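Local structure of hydrogenase (NiFe) small subunit HydA (Allochromatium vinosum, 3MYR) at residues S20-A26 with P149-T155; Q67-D73 with A104-V110; S75-P79 with N93-L97; C113-G117 with M130-D134. The protein probably carries electrons over its iron-sulfur clusters as the small subunit of a heterodimeric [NiFe] hydrogenase that oxidises H2 with an acceptor. One frame throughout, in Å; residues are numbered along the deposited sequence.

Contact 1: residues S20-A26 with P149-T155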
loop_
_atom_site.group_PDB
_atom_site.type_symbol
_atom_site.label_atom_id
_atom_site.label_comp_id
_atom_site.label_asym_id
_atom_site.label_seq_id
_atom_site.Cartn_x
_atom_site.Cartn_y
_atom_site.Cartn_z
ATOM N N SER A 20 6.137 -7.730 0.055
ATOM C CA SER A 20 7.107 -8.549 0.781
ATOM C C SER A 20 8.109 -9.158 -0.239
ATOM O O SER A 20 9.339 -9.101 -0.080
ATOM C CB SER A 20 6.399 -9.688 1.535
ATOM O OG SER A 20 7.366 -10.422 2.244
ATOM N N LEU A 21 7.576 -9.759 -1.291
ATOM C CA LEU A 21 8.409 -10.324 -2.368
ATOM C C LEU A 21 9.451 -9.310 -2.874
ATOM O O LEU A 21 10.591 -9.674 -3.134
ATOM C CB LEU A 21 7.511 -10.726 -3.565
ATOM C CG LEU A 21 8.224 -11.167 -4.867
ATOM C CD1 LEU A 21 9.075 -12.434 -4.719
ATOM C CD2 LEU A 21 7.187 -11.301 -6.041
ATOM N N THR A 22 9.049 -8.048 -3.069
ATOM C CA THR A 22 10.037 -7.007 -3.522
ATOM C C THR A 22 11.069 -6.680 -2.455
ATOM O O THR A 22 12.129 -6.155 -2.778
ATOM C CB THR A 22 9.390 -5.625 -3.928
ATOM O OG1 THR A 22 9.001 -4.940 -2.728
ATOM C CG2 THR A 22 8.182 -5.805 -4.838
ATOM N N ARG A 23 10.800 -7.042 -1.194
ATOM C CA ARG A 23 11.831 -6.797 -0.161
ATOM C C ARG A 23 13.005 -7.765 -0.168
ATOM O O ARG A 23 14.051 -7.468 0.444
ATOM C CB ARG A 23 11.244 -6.767 1.278
ATOM C CG ARG A 23 10.108 -5.728 1.462
ATOM C CD ARG A 23 10.538 -4.247 1.228
ATOM N NE ARG A 23 9.358 -3.463 1.636
ATOM C CZ ARG A 23 8.329 -3.124 0.889
ATOM N NH1 ARG A 23 8.382 -3.156 -0.464
ATOM N NH2 ARG A 23 7.238 -2.673 1.520
ATOM N N ALA A 24 12.819 -8.940 -0.764
ATOM C CA ALA A 24 13.763 -10.039 -0.585
ATOM C C ALA A 24 15.128 -9.658 -1.163
ATOM O O ALA A 24 15.223 -9.229 -2.348
ATOM C CB ALA A 24 13.234 -11.341 -1.287
ATOM N N HIS A 25 16.178 -9.927 -0.392
ATOM C CA HIS A 25 17.530 -9.522 -0.788
ATOM C C HIS A 25 18.203 -10.597 -1.626
ATOM O O HIS A 25 19.144 -10.296 -2.329
ATOM C CB HIS A 25 18.328 -9.214 0.496
ATOM C CG HIS A 25 19.714 -8.683 0.277
ATOM N ND1 HIS A 25 19.965 -7.373 -0.136
ATOM C CD2 HIS A 25 20.941 -9.249 0.484
ATOM C CE1 HIS A 25 21.282 -7.186 -0.247
ATOM N NE2 HIS A 25 21.895 -8.301 0.137
ATOM N N ALA A 26 17.768 -11.864 -1.551
ATOM C CA ALA A 26 18.422 -12.950 -2.373
ATOM C C ALA A 26 17.504 -14.118 -2.487
ATOM O O ALA A 26 17.101 -14.655 -1.477
ATOM C CB ALA A 26 19.719 -13.496 -1.743
ATOM N N PRO A 149 4.164 -13.234 4.640
ATOM C CA PRO A 149 5.293 -14.108 4.910
ATOM C C PRO A 149 6.569 -13.259 4.830
ATOM O O PRO A 149 6.631 -12.242 4.128
ATOM C CB PRO A 149 5.279 -15.110 3.667
ATOM C CG PRO A 149 3.791 -15.003 3.127
ATOM C CD PRO A 149 3.526 -13.527 3.335
ATOM N N ILE A 150 7.607 -13.761 5.451
ATOM C CA ILE A 150 8.960 -13.183 5.338
ATOM C C ILE A 150 9.473 -13.111 3.905
ATOM O O ILE A 150 9.413 -14.076 3.176
ATOM C CB ILE A 150 9.918 -13.982 6.186
ATOM C CG1 ILE A 150 9.441 -13.912 7.679
ATOM C CG2 ILE A 150 11.351 -13.356 6.148
ATOM C CD1 ILE A 150 10.193 -15.046 8.597
ATOM N N PRO A 151 10.123 -11.990 3.537
ATOM C CA PRO A 151 10.439 -11.856 2.089
ATOM C C PRO A 151 11.299 -13.005 1.623
ATOM O O PRO A 151 11.030 -13.542 0.526
ATOM C CB PRO A 151 11.276 -10.565 2.044
ATOM C CG PRO A 151 10.580 -9.682 3.131
ATOM C CD PRO A 151 10.158 -10.707 4.251
ATOM N N MET A 152 12.356 -13.345 2.404
ATOM C CA MET A 152 13.256 -14.404 1.947
ATOM C C MET A 152 12.725 -15.803 2.178
ATOM O O MET A 152 13.263 -16.745 1.611
ATOM C CB MET A 152 14.652 -14.219 2.506
ATOM C CG MET A 152 15.313 -13.170 1.547
ATOM S SD MET A 152 17.046 -13.223 1.632
ATOM C CE MET A 152 17.363 -12.542 3.275
ATOM N N VAL A 153 11.550 -15.924 2.829
ATOM C CA VAL A 153 10.809 -17.204 2.771
ATOM C C VAL A 153 10.125 -17.341 1.437
ATOM O O VAL A 153 10.134 -18.420 0.828
ATOM C CB VAL A 153 9.813 -17.332 3.938
ATOM C CG1 VAL A 153 8.836 -18.499 3.705
ATOM C CG2 VAL A 153 10.593 -17.490 5.247
ATOM N N ILE A 154 9.469 -16.283 0.972
ATOM C CA ILE A 154 8.846 -16.340 -0.372
ATOM C C ILE A 154 9.880 -16.698 -1.447
ATOM O O ILE A 154 9.685 -17.630 -2.187
ATOM C CB ILE A 154 8.125 -15.063 -0.726
ATOM C CG1 ILE A 154 7.133 -14.728 0.395
ATOM C CG2 ILE A 154 7.337 -15.189 -2.072
ATOM C CD1 ILE A 154 6.554 -13.298 0.253
ATOM N N THR A 155 10.989 -15.972 -1.532
ATOM C CA THR A 155 11.931 -16.275 -2.599
ATOM C C THR A 155 12.694 -17.587 -2.282
ATOM O O THR A 155 13.156 -18.235 -3.179
ATOM C CB THR A 155 12.948 -15.106 -2.801
ATOM O OG1 THR A 155 13.545 -14.787 -1.530
ATOM C CG2 THR A 155 12.233 -13.843 -3.260
HETATM O O HOH W 1 15.703 -16.776 -0.393
#

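Contact 2: residues Q67-D73 with A104-V110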
loop_
_atom_site.group_PDB
_atom_site.type_symbol
_atom_site.label_atom_id
_atom_site.label_comp_id
_atom_site.label_asym_id
_atom_site.label_seq_id
_atom_site.Cartn_x
_atom_site.Cartn_y
_atom_site.Cartn_z
ATOM N N GLN A 67 3.116 -26.717 -17.299
ATOM C CA GLN A 67 4.492 -26.418 -16.845
ATOM C C GLN A 67 4.509 -25.155 -16.026
ATOM O O GLN A 67 5.456 -24.922 -15.336
ATOM C CB GLN A 67 5.513 -26.225 -18.005
ATOM C CG GLN A 67 5.654 -27.437 -19.003
ATOM C CD GLN A 67 6.097 -28.736 -18.299
ATOM O OE1 GLN A 67 7.075 -28.762 -17.523
ATOM N NE2 GLN A 67 5.336 -29.812 -18.525
ATOM N N TYR A 68 3.516 -24.293 -16.132
ATOM C CA TYR A 68 3.670 -22.998 -15.439
ATOM C C TYR A 68 3.358 -23.081 -13.925
ATOM O O TYR A 68 2.583 -23.914 -13.477
ATOM C CB TYR A 68 2.905 -21.895 -16.170
ATOM C CG TYR A 68 1.405 -22.181 -16.244
ATOM C CD1 TYR A 68 0.551 -21.792 -15.207
ATOM C CD2 TYR A 68 0.856 -22.857 -17.335
ATOM C CE1 TYR A 68 -0.847 -22.062 -15.296
ATOM C CE2 TYR A 68 -0.525 -23.125 -17.445
ATOM C CZ TYR A 68 -1.357 -22.734 -16.427
ATOM O OH TYR A 68 -2.691 -23.031 -16.528
ATOM N N LEU A 69 3.931 -22.176 -13.153
ATOM C CA LEU A 69 3.622 -22.063 -11.754
ATOM C C LEU A 69 2.581 -20.944 -11.547
ATOM O O LEU A 69 2.692 -19.872 -12.154
ATOM C CB LEU A 69 4.920 -21.607 -11.109
ATOM C CG LEU A 69 5.325 -21.929 -9.693
ATOM C CD1 LEU A 69 5.888 -20.678 -9.072
ATOM C CD2 LEU A 69 4.334 -22.666 -8.749
ATOM N N VAL A 70 1.581 -21.171 -10.696
ATOM C CA VAL A 70 0.648 -20.117 -10.376
ATOM C C VAL A 70 0.979 -19.715 -8.915
ATOM O O VAL A 70 1.152 -20.585 -8.054
ATOM C CB VAL A 70 -0.831 -20.601 -10.507
ATOM C CG1 VAL A 70 -1.825 -19.528 -10.076
ATOM C CG2 VAL A 70 -1.094 -20.965 -11.954
ATOM N N ILE A 71 1.159 -18.423 -8.660
ATOM C CA ILE A 71 1.197 -17.933 -7.265
ATOM C C ILE A 71 -0.097 -17.150 -7.023
ATOM O O ILE A 71 -0.561 -16.395 -7.936
ATOM C CB ILE A 71 2.419 -17.051 -7.065
ATOM C CG1 ILE A 71 3.681 -17.917 -7.397
ATOM C CG2 ILE A 71 2.441 -16.511 -5.629
ATOM C CD1 ILE A 71 5.002 -17.188 -7.264
ATOM N N VAL A 72 -0.779 -17.434 -5.900
ATOM C CA VAL A 72 -2.057 -16.724 -5.626
ATOM C C VAL A 72 -1.854 -15.957 -4.325
ATOM O O VAL A 72 -1.395 -16.521 -3.311
ATOM C CB VAL A 72 -3.226 -17.666 -5.353
ATOM C CG1 VAL A 72 -4.498 -16.871 -5.021
ATOM C CG2 VAL A 72 -3.451 -18.605 -6.484
ATOM N N ASP A 73 -2.267 -14.703 -4.356
ATOM C CA ASP A 73 -2.222 -13.763 -3.260
ATOM C C ASP A 73 -3.719 -13.454 -2.948
ATOM O O ASP A 73 -4.445 -13.036 -3.854
ATOM C CB ASP A 73 -1.557 -12.459 -3.803
ATOM C CG ASP A 73 -1.163 -11.581 -2.714
ATOM O OD1 ASP A 73 -1.471 -12.012 -1.587
ATOM O OD2 ASP A 73 -0.630 -10.472 -2.910
ATOM N N ALA A 104 -1.750 -25.779 -14.501
ATOM C CA ALA A 104 -0.484 -25.435 -13.813
ATOM C C ALA A 104 0.315 -26.690 -13.445
ATOM O O ALA A 104 -0.301 -27.710 -13.146
ATOM C CB ALA A 104 -0.766 -24.600 -12.527
ATOM N N ALA A 105 1.653 -26.610 -13.404
ATOM C CA ALA A 105 2.439 -27.625 -12.737
ATOM C C ALA A 105 2.137 -27.631 -11.205
ATOM O O ALA A 105 2.036 -28.688 -10.581
ATOM C CB ALA A 105 3.997 -27.356 -12.960
ATOM N N ALA A 106 2.049 -26.443 -10.591
ATOM C CA ALA A 106 1.866 -26.364 -9.129
ATOM C C ALA A 106 1.322 -24.986 -8.823
ATOM O O ALA A 106 1.358 -24.091 -9.686
ATOM C CB ALA A 106 3.196 -26.602 -8.405
ATOM N N VAL A 107 0.810 -24.817 -7.614
ATOM C CA VAL A 107 0.241 -23.554 -7.148
ATOM C C VAL A 107 0.856 -23.236 -5.765
ATOM O O VAL A 107 0.892 -24.080 -4.866
ATOM C CB VAL A 107 -1.316 -23.670 -6.944
ATOM C CG1 VAL A 107 -1.928 -22.312 -6.614
ATOM C CG2 VAL A 107 -1.976 -24.243 -8.189
ATOM N N ILE A 108 1.314 -22.010 -5.594
ATOM C CA ILE A 108 1.746 -21.562 -4.288
ATOM C C ILE A 108 0.750 -20.561 -3.823
ATOM O O ILE A 108 0.470 -19.575 -4.520
ATOM C CB ILE A 108 3.091 -20.826 -4.401
ATOM C CG1 ILE A 108 4.155 -21.805 -4.891
ATOM C CG2 ILE A 108 3.481 -20.207 -3.046
ATOM C CD1 ILE A 108 5.533 -21.093 -5.135
ATOM N N ALA A 109 0.175 -20.838 -2.652
ATOM C CA ALA A 109 -0.662 -19.873 -1.989
ATOM C C ALA A 109 0.236 -19.066 -1.035
ATOM O O ALA A 109 0.669 -19.561 0.012
ATOM C CB ALA A 109 -1.807 -20.625 -1.187
ATOM N N VAL A 110 0.494 -17.825 -1.385
ATOM C CA VAL A 110 1.360 -16.959 -0.576
ATOM C C VAL A 110 0.489 -16.106 0.328
ATOM O O VAL A 110 -0.508 -15.487 -0.119
ATOM C CB VAL A 110 2.280 -16.108 -1.509
ATOM C CG1 VAL A 110 1.396 -15.122 -2.276
ATOM C CG2 VAL A 110 3.192 -15.184 -0.647
HETATM O O HOH W 2 -2.753 -14.269 0.653
#

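Contact 3: residues S75-P79 with N93-L97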
loop_
_atom_site.group_PDB
_atom_site.type_symbol
_atom_site.label_atom_id
_atom_site.label_comp_id
_atom_site.label_asym_id
_atom_site.label_seq_id
_atom_site.Cartn_x
_atom_site.Cartn_y
_atom_site.Cartn_z
ATOM N N SER A 75 -7.590 -14.228 -0.548
ATOM C CA SER A 75 -8.659 -15.221 -0.520
ATOM C C SER A 75 -9.547 -15.027 -1.742
ATOM O O SER A 75 -9.383 -14.080 -2.504
ATOM C CB SER A 75 -9.466 -15.104 0.797
ATOM O OG SER A 75 -10.018 -13.782 0.829
ATOM N N ILE A 76 -10.395 -16.006 -1.992
ATOM C CA ILE A 76 -11.293 -15.995 -3.135
ATOM C C ILE A 76 -12.738 -16.186 -2.623
ATOM O O ILE A 76 -13.007 -17.153 -1.883
ATOM C CB ILE A 76 -10.951 -17.211 -4.015
ATOM C CG1 ILE A 76 -9.440 -17.133 -4.434
ATOM C CG2 ILE A 76 -11.863 -17.277 -5.270
ATOM C CD1 ILE A 76 -8.469 -18.046 -3.554
ATOM N N PRO A 77 -13.684 -15.334 -3.064
ATOM C CA PRO A 77 -15.068 -15.633 -2.678
ATOM C C PRO A 77 -15.459 -16.894 -3.376
ATOM O O PRO A 77 -15.309 -17.015 -4.616
ATOM C CB PRO A 77 -15.869 -14.439 -3.225
ATOM C CG PRO A 77 -14.814 -13.302 -3.391
ATOM C CD PRO A 77 -13.538 -14.040 -3.775
ATOM N N GLY A 78 -15.954 -17.843 -2.589
ATOM C CA GLY A 78 -16.232 -19.176 -3.106
ATOM C C GLY A 78 -17.393 -19.223 -4.094
ATOM O O GLY A 78 -18.147 -18.243 -4.246
ATOM N N PRO A 79 -17.582 -20.383 -4.731
ATOM C CA PRO A 79 -18.580 -20.427 -5.841
ATOM C C PRO A 79 -20.023 -20.269 -5.300
ATOM O O PRO A 79 -20.894 -19.945 -6.048
ATOM C CB PRO A 79 -18.367 -21.834 -6.467
ATOM C CG PRO A 79 -17.778 -22.663 -5.310
ATOM C CD PRO A 79 -16.890 -21.677 -4.547
ATOM N N ASN A 93 -13.313 -13.916 -9.360
ATOM C CA ASN A 93 -12.031 -14.483 -8.976
ATOM C C ASN A 93 -12.123 -16.004 -9.045
ATOM O O ASN A 93 -11.136 -16.682 -9.405
ATOM C CB ASN A 93 -11.681 -14.103 -7.535
ATOM C CG ASN A 93 -11.134 -12.658 -7.379
ATOM O OD1 ASN A 93 -10.879 -12.231 -6.243
ATOM N ND2 ASN A 93 -11.110 -11.876 -8.456
ATOM N N TYR A 94 -13.256 -16.562 -8.613
ATOM C CA TYR A 94 -13.358 -18.022 -8.550
ATOM C C TYR A 94 -13.196 -18.646 -9.930
ATOM O O TYR A 94 -12.419 -19.627 -10.150
ATOM C CB TYR A 94 -14.712 -18.436 -7.972
ATOM C CG TYR A 94 -14.908 -19.932 -8.025
ATOM C CD1 TYR A 94 -14.154 -20.746 -7.172
ATOM C CD2 TYR A 94 -15.681 -20.544 -9.042
ATOM C CE1 TYR A 94 -14.249 -22.133 -7.207
ATOM C CE2 TYR A 94 -15.797 -21.970 -9.089
ATOM C CZ TYR A 94 -15.074 -22.746 -8.143
ATOM O OH TYR A 94 -15.067 -24.146 -8.115
ATOM N N SER A 95 -13.865 -18.025 -10.894
ATOM C CA SER A 95 -13.750 -18.472 -12.308
ATOM C C SER A 95 -12.271 -18.402 -12.834
ATOM O O SER A 95 -11.761 -19.330 -13.497
ATOM C CB SER A 95 -14.639 -17.556 -13.137
ATOM O OG SER A 95 -14.578 -17.963 -14.422
ATOM N N ILE A 96 -11.576 -17.324 -12.487
ATOM C CA ILE A 96 -10.198 -17.106 -12.943
ATOM C C ILE A 96 -9.249 -18.108 -12.257
ATOM O O ILE A 96 -8.385 -18.714 -12.880
ATOM C CB ILE A 96 -9.744 -15.647 -12.667
ATOM C CG1 ILE A 96 -10.607 -14.626 -13.482
ATOM C CG2 ILE A 96 -8.213 -15.511 -12.967
ATOM C CD1 ILE A 96 -10.678 -13.218 -12.680
ATOM N N LEU A 97 -9.437 -18.305 -10.953
ATOM C CA LEU A 97 -8.671 -19.291 -10.215
ATOM C C LEU A 97 -8.774 -20.667 -10.875
ATOM O O LEU A 97 -7.718 -21.283 -11.220
ATOM C CB LEU A 97 -9.142 -19.364 -8.753
ATOM C CG LEU A 97 -8.530 -20.530 -7.934
ATOM C CD1 LEU A 97 -7.056 -20.118 -7.622
ATOM C CD2 LEU A 97 -9.257 -20.653 -6.583
HETATM O O HOH W 3 -14.980 -15.211 -6.693
#

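Contact 4: residues C113-G117 with M130-D134. With SF4 (iron/sulfur cluster), chain I.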
loop_
_atom_site.group_PDB
_atom_site.type_symbol
_atom_site.label_atom_id
_atom_site.label_comp_id
_atom_site.label_asym_id
_atom_site.label_seq_id
_atom_site.Cartn_x
_atom_site.Cartn_y
_atom_site.Cartn_z
ATOM N N CYS A 113 -4.093 -15.250 3.838
ATOM C CA CYS A 113 -5.424 -15.200 3.203
ATOM C C CYS A 113 -5.591 -16.288 2.136
ATOM O O CYS A 113 -6.581 -17.043 2.119
ATOM C CB CYS A 113 -5.648 -13.824 2.566
ATOM S SG CYS A 113 -5.537 -12.391 3.736
ATOM N N ALA A 114 -4.638 -16.384 1.218
ATOM C CA ALA A 114 -4.703 -17.429 0.194
ATOM C C ALA A 114 -4.579 -18.820 0.814
ATOM O O ALA A 114 -5.265 -19.741 0.405
ATOM C CB ALA A 114 -3.607 -17.207 -0.854
ATOM N N ALA A 115 -3.641 -18.991 1.740
ATOM C CA ALA A 115 -3.392 -20.291 2.314
ATOM C C ALA A 115 -4.557 -20.808 3.152
ATOM O O ALA A 115 -4.935 -21.981 3.007
ATOM C CB ALA A 115 -2.071 -20.321 3.093
ATOM N N PHE A 116 -5.158 -19.945 3.956
ATOM C CA PHE A 116 -6.093 -20.386 4.986
ATOM C C PHE A 116 -7.387 -19.548 5.058
ATOM O O PHE A 116 -8.181 -19.793 5.947
ATOM C CB PHE A 116 -5.407 -20.334 6.384
ATOM C CG PHE A 116 -4.162 -21.186 6.491
ATOM C CD1 PHE A 116 -4.162 -22.519 6.012
ATOM C CD2 PHE A 116 -3.021 -20.694 7.110
ATOM C CE1 PHE A 116 -3.017 -23.327 6.100
ATOM C CE2 PHE A 116 -1.848 -21.491 7.219
ATOM C CZ PHE A 116 -1.835 -22.804 6.727
ATOM N N GLY A 117 -7.543 -18.490 4.265
ATOM C CA GLY A 117 -8.769 -17.690 4.382
ATOM C C GLY A 117 -8.403 -16.299 4.919
ATOM O O GLY A 117 -8.824 -15.262 4.352
ATOM N N MET A 130 -12.766 -17.946 0.657
ATOM C CA MET A 130 -12.219 -19.292 0.928
ATOM C C MET A 130 -10.737 -19.299 0.540
ATOM O O MET A 130 -10.301 -18.405 -0.167
ATOM C CB MET A 130 -12.986 -20.299 0.024
ATOM C CG MET A 130 -14.493 -20.366 0.542
ATOM S SD MET A 130 -15.441 -21.685 -0.161
ATOM C CE MET A 130 -14.448 -23.139 0.187
ATOM N N SER A 131 -10.018 -20.354 0.929
ATOM C CA SER A 131 -8.577 -20.493 0.690
ATOM C C SER A 131 -8.390 -21.299 -0.600
ATOM O O SER A 131 -9.327 -21.962 -1.079
ATOM C CB SER A 131 -7.945 -21.327 1.839
ATOM O OG SER A 131 -8.471 -22.675 1.841
ATOM N N VAL A 132 -7.178 -21.272 -1.120
ATOM C CA VAL A 132 -6.815 -22.041 -2.310
ATOM C C VAL A 132 -6.991 -23.554 -2.144
ATOM O O VAL A 132 -7.701 -24.157 -2.937
ATOM C CB VAL A 132 -5.348 -21.683 -2.704
ATOM C CG1 VAL A 132 -4.842 -22.619 -3.824
ATOM C CG2 VAL A 132 -5.309 -20.233 -3.088
ATOM N N MET A 133 -6.448 -24.134 -1.054
ATOM C CA MET A 133 -6.493 -25.593 -0.839
ATOM C C MET A 133 -7.933 -26.117 -0.683
ATOM O O MET A 133 -8.253 -27.225 -1.085
ATOM C CB MET A 133 -5.637 -25.964 0.384
ATOM C CG MET A 133 -6.228 -25.474 1.713
ATOM S SD MET A 133 -5.139 -25.650 3.184
ATOM C CE MET A 133 -5.463 -27.361 3.624
ATOM N N ASP A 134 -8.829 -25.301 -0.139
ATOM C CA ASP A 134 -10.249 -25.676 -0.112
ATOM C C ASP A 134 -10.902 -25.701 -1.490
ATOM O O ASP A 134 -11.785 -26.502 -1.757
ATOM C CB ASP A 134 -11.063 -24.755 0.823
ATOM C CG ASP A 134 -10.795 -25.060 2.327
ATOM O OD1 ASP A 134 -9.990 -25.970 2.660
ATOM O OD2 ASP A 134 -11.315 -24.321 3.155
HETATM FE FE1 SF4 I . -1.778 -10.382 5.065
HETATM FE FE2 SF4 I . -0.838 -11.096 2.537
HETATM FE FE3 SF4 I . -3.544 -11.483 3.246
HETATM FE FE4 SF4 I . -2.172 -8.855 2.872
HETATM S S1 SF4 I . -2.747 -10.554 1.232
HETATM S S2 SF4 I . -3.753 -9.517 4.322
HETATM S S3 SF4 I . -0.204 -9.323 3.923
HETATM S S4 SF4 I . -1.752 -12.469 4.204
HETATM O O HOH W 4 -4.309 -23.069 0.574
HETATM O O HOH W 5 -7.725 -23.521 4.347
#

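Contact 1: residues S20-A26 with P149-T155
Ala-24 and Pro-151 bring the two backbones nearest, their CA atoms 4.6 Å apart, where the end of helix 16-23 meets the first turn of helix 151-164. Ser-20 makes the direct hydrogen bond: with OG opposite its backbone N (chi1 -178°), the hydroxyl donates to Pro-149 O over 2.7 Å, almost in line with the carbonyl. The Pro-151 ring lies against the same serine, CB 3.2 Å from Ser-20 O. Next to it, CD1 of Ile-154 rests on the serine side chain, and Leu-21 crosses Ile-154 at roughly a right angle. Ala-24 CB and Thr-155 CG2, at 3.3 Å, are closer than usual for two carbons. Without the hydroxyl, as with an alanine here, Pro-149 O would probably lose this donor and the turn be held less firmly. Met-152 SD approaches Ala-26 O at 3.4 Å, and a water donates to Ala-26 O and Met-152 O while accepting from Thr-155 OG1. Thr-22 O bonds to Gln-198 and Arg-199 of the large subunit, and the side chain of Pro-149 lies near Cys-17, about 5 Å from the [4Fe-4S] cluster. One buried hydroxyl and apolar contacts thus tie a turn next to the cluster to the subunit interface.

Contact 2: residues Q67-D73 with A104-V110
Val-70 and Val-72 of strand 69-77 alternate with Ala-106, Ile-108 and Val-110 of strand 106-110 in a parallel ladder, part of the central sheet of the flavodoxin-like domain. Backbone bonds come first: Val-70 N reaches Ala-106 O, Ile-108 N returns to Val-70 O at 2.8 Å, Val-72 N takes Ile-108 O and Val-110 N takes Val-72 O. The strand axes diverge by 21°. CA-H...O contacts support the ladder, Val-107 CA lying 3.2 Å from Val-70 O. Ahead of the strands Ala-105 N donates to Tyr-68 O, more bent at 140°.

Aliphatic side chains pack on both faces. Both methyls of Leu-69 touch Ile-108, CD2 at CG1 and CD1 at CD1, and Ile-71 CG2 meets Val-110 CG1 at 3.8 Å; on the other face Val-72 CG2 touches Val-107 CG1. Helix 151-164 covers the Leu-69 and Ile-71 side through Tyr-161 and Ile-158.

One aromatic contact closes the row: Tyr-68 CG stands between its backbone N and carbonyl carbon (chi1 61°), swinging the ring across to Ala-104, whose CA sits over its face, 3.9 Å from the centroid. Thr-100 O, which now accepts from the phenol, would probably lose that partner, and Ala-104 its cover, with an alanine at Tyr-68. At the far end Asp-73, which touches the [4Fe-4S] cluster, shares a water with Val-110; that water donates to Val-110 O at 2.7 Å and only weakly to Asp-73 OD1.

Contact 3: residues S75-P79 with N93-L97
Ile-76, near the end of strand 69-77, packs into the first turn of helix 93-101 and forms the buried side of this contact. Its CG2, opposite the backbone N, comes 3.7 Å from Tyr-94 CA and also meets CB of Asn-93, while CD1 continues to Leu-97 CD2 at 4.1 Å, the two side chains crossing at about a right angle. Phe-11, Val-132 and Leu-135 also touch this isoleucine. CB and OD1 of Asn-93 come near Pro-77 CD; the same OD1 is engaged by Ser-86.

The outer side is exposed at Pro-79. Tyr-94 has its ring swung out beside the strand end (chi1 174°), and Pro-79 lies over one face in a CH-pi contact, CB 3.8 Å from the ring centroid and 16° off its normal. Between these two parts a water donates to Pro-77 O at 2.8 Å and accepts from Tyr-94 N at 2.9 Å, occupying an amide of the helix's first turn.

No hydrogen bond runs directly between the segments. Strand and helix of this beta-alpha-beta unit are therefore joined by apolar contact within and, toward solvent, by a proline-tyrosine CH-pi contact, and the polar link between them passes through the water.

Contact 4: residues C113-G117 with M130-D134
Ser-131 turns its OG between its own backbone N and carbonyl carbon (chi1 64°), which sets CB 3.3 Å from Ala-115 O and lets the hydroxyl serve as N-cap of helix 132-135, accepting a weak bond from Asp-134 N. Met-133 holds its CG in the same kind of position, and its chain bends at the last torsion, carrying SD toward the Phe-116 ring. The motif is a helix end facing a helix start: carbonyls near the end of helix 111-116 reach amides in the opening turn of helix 132-135, one directly and one through water.

Val-132 N donates to Ala-114 O at 2.9 Å, nearly straight at 171°, while a water in contact with Ala-115 O accepts from Met-133 N at 2.9 Å. A second water lies 2.7 Å from Ser-131 OG. Carbonyls at one helix end and amides at the start of the next would probably favour each other electrostatically. Gly-117, with positive phi, leads the chain out of the first helix, its N still bonded to Cys-113 O.

Apolar contacts flank the polar centre. Ala-114 CB touches Val-132 CG2, which continues the packing toward Val-72 and Ala-109 of the sheet. Met-133 SD comes to the edge of the Phe-116 ring, 4.3 Å from CE1, a Met-aromatic contact; over the centre of one ring face lies CB of the neighbouring Ala-115. At the other end of the segment is the [4Fe-4S] cluster, shared with Cys-14, Cys-17 and Cys-147, where Cys-113 SG binds the iron atom FE3 at 2.2 Å.

In the fold
Contact 1 opens at 20-26 and closes last, at 149-155, so its loop holds the other three. Within it, contact 2 joins 67-73 to 104-110, and contact 3 (75-79 with 93-97) nests inside that loop, tying the continuation of the same strand to the helix that leads to strand 106-110. Contact 4 follows in series, from the cluster-binding helix after that strand to helix 132-135; no loops cross. Val-110 of contact 2 packs on Pro-149 and Ile-154 of contact 1, Val-72 reaches both Leu-97 of contact 3 and Val-132 of contact 4, and Ile-76 O probably bonds Met-130 N. Sheet, flanking helices and [4Fe-4S] pocket are thereby joined.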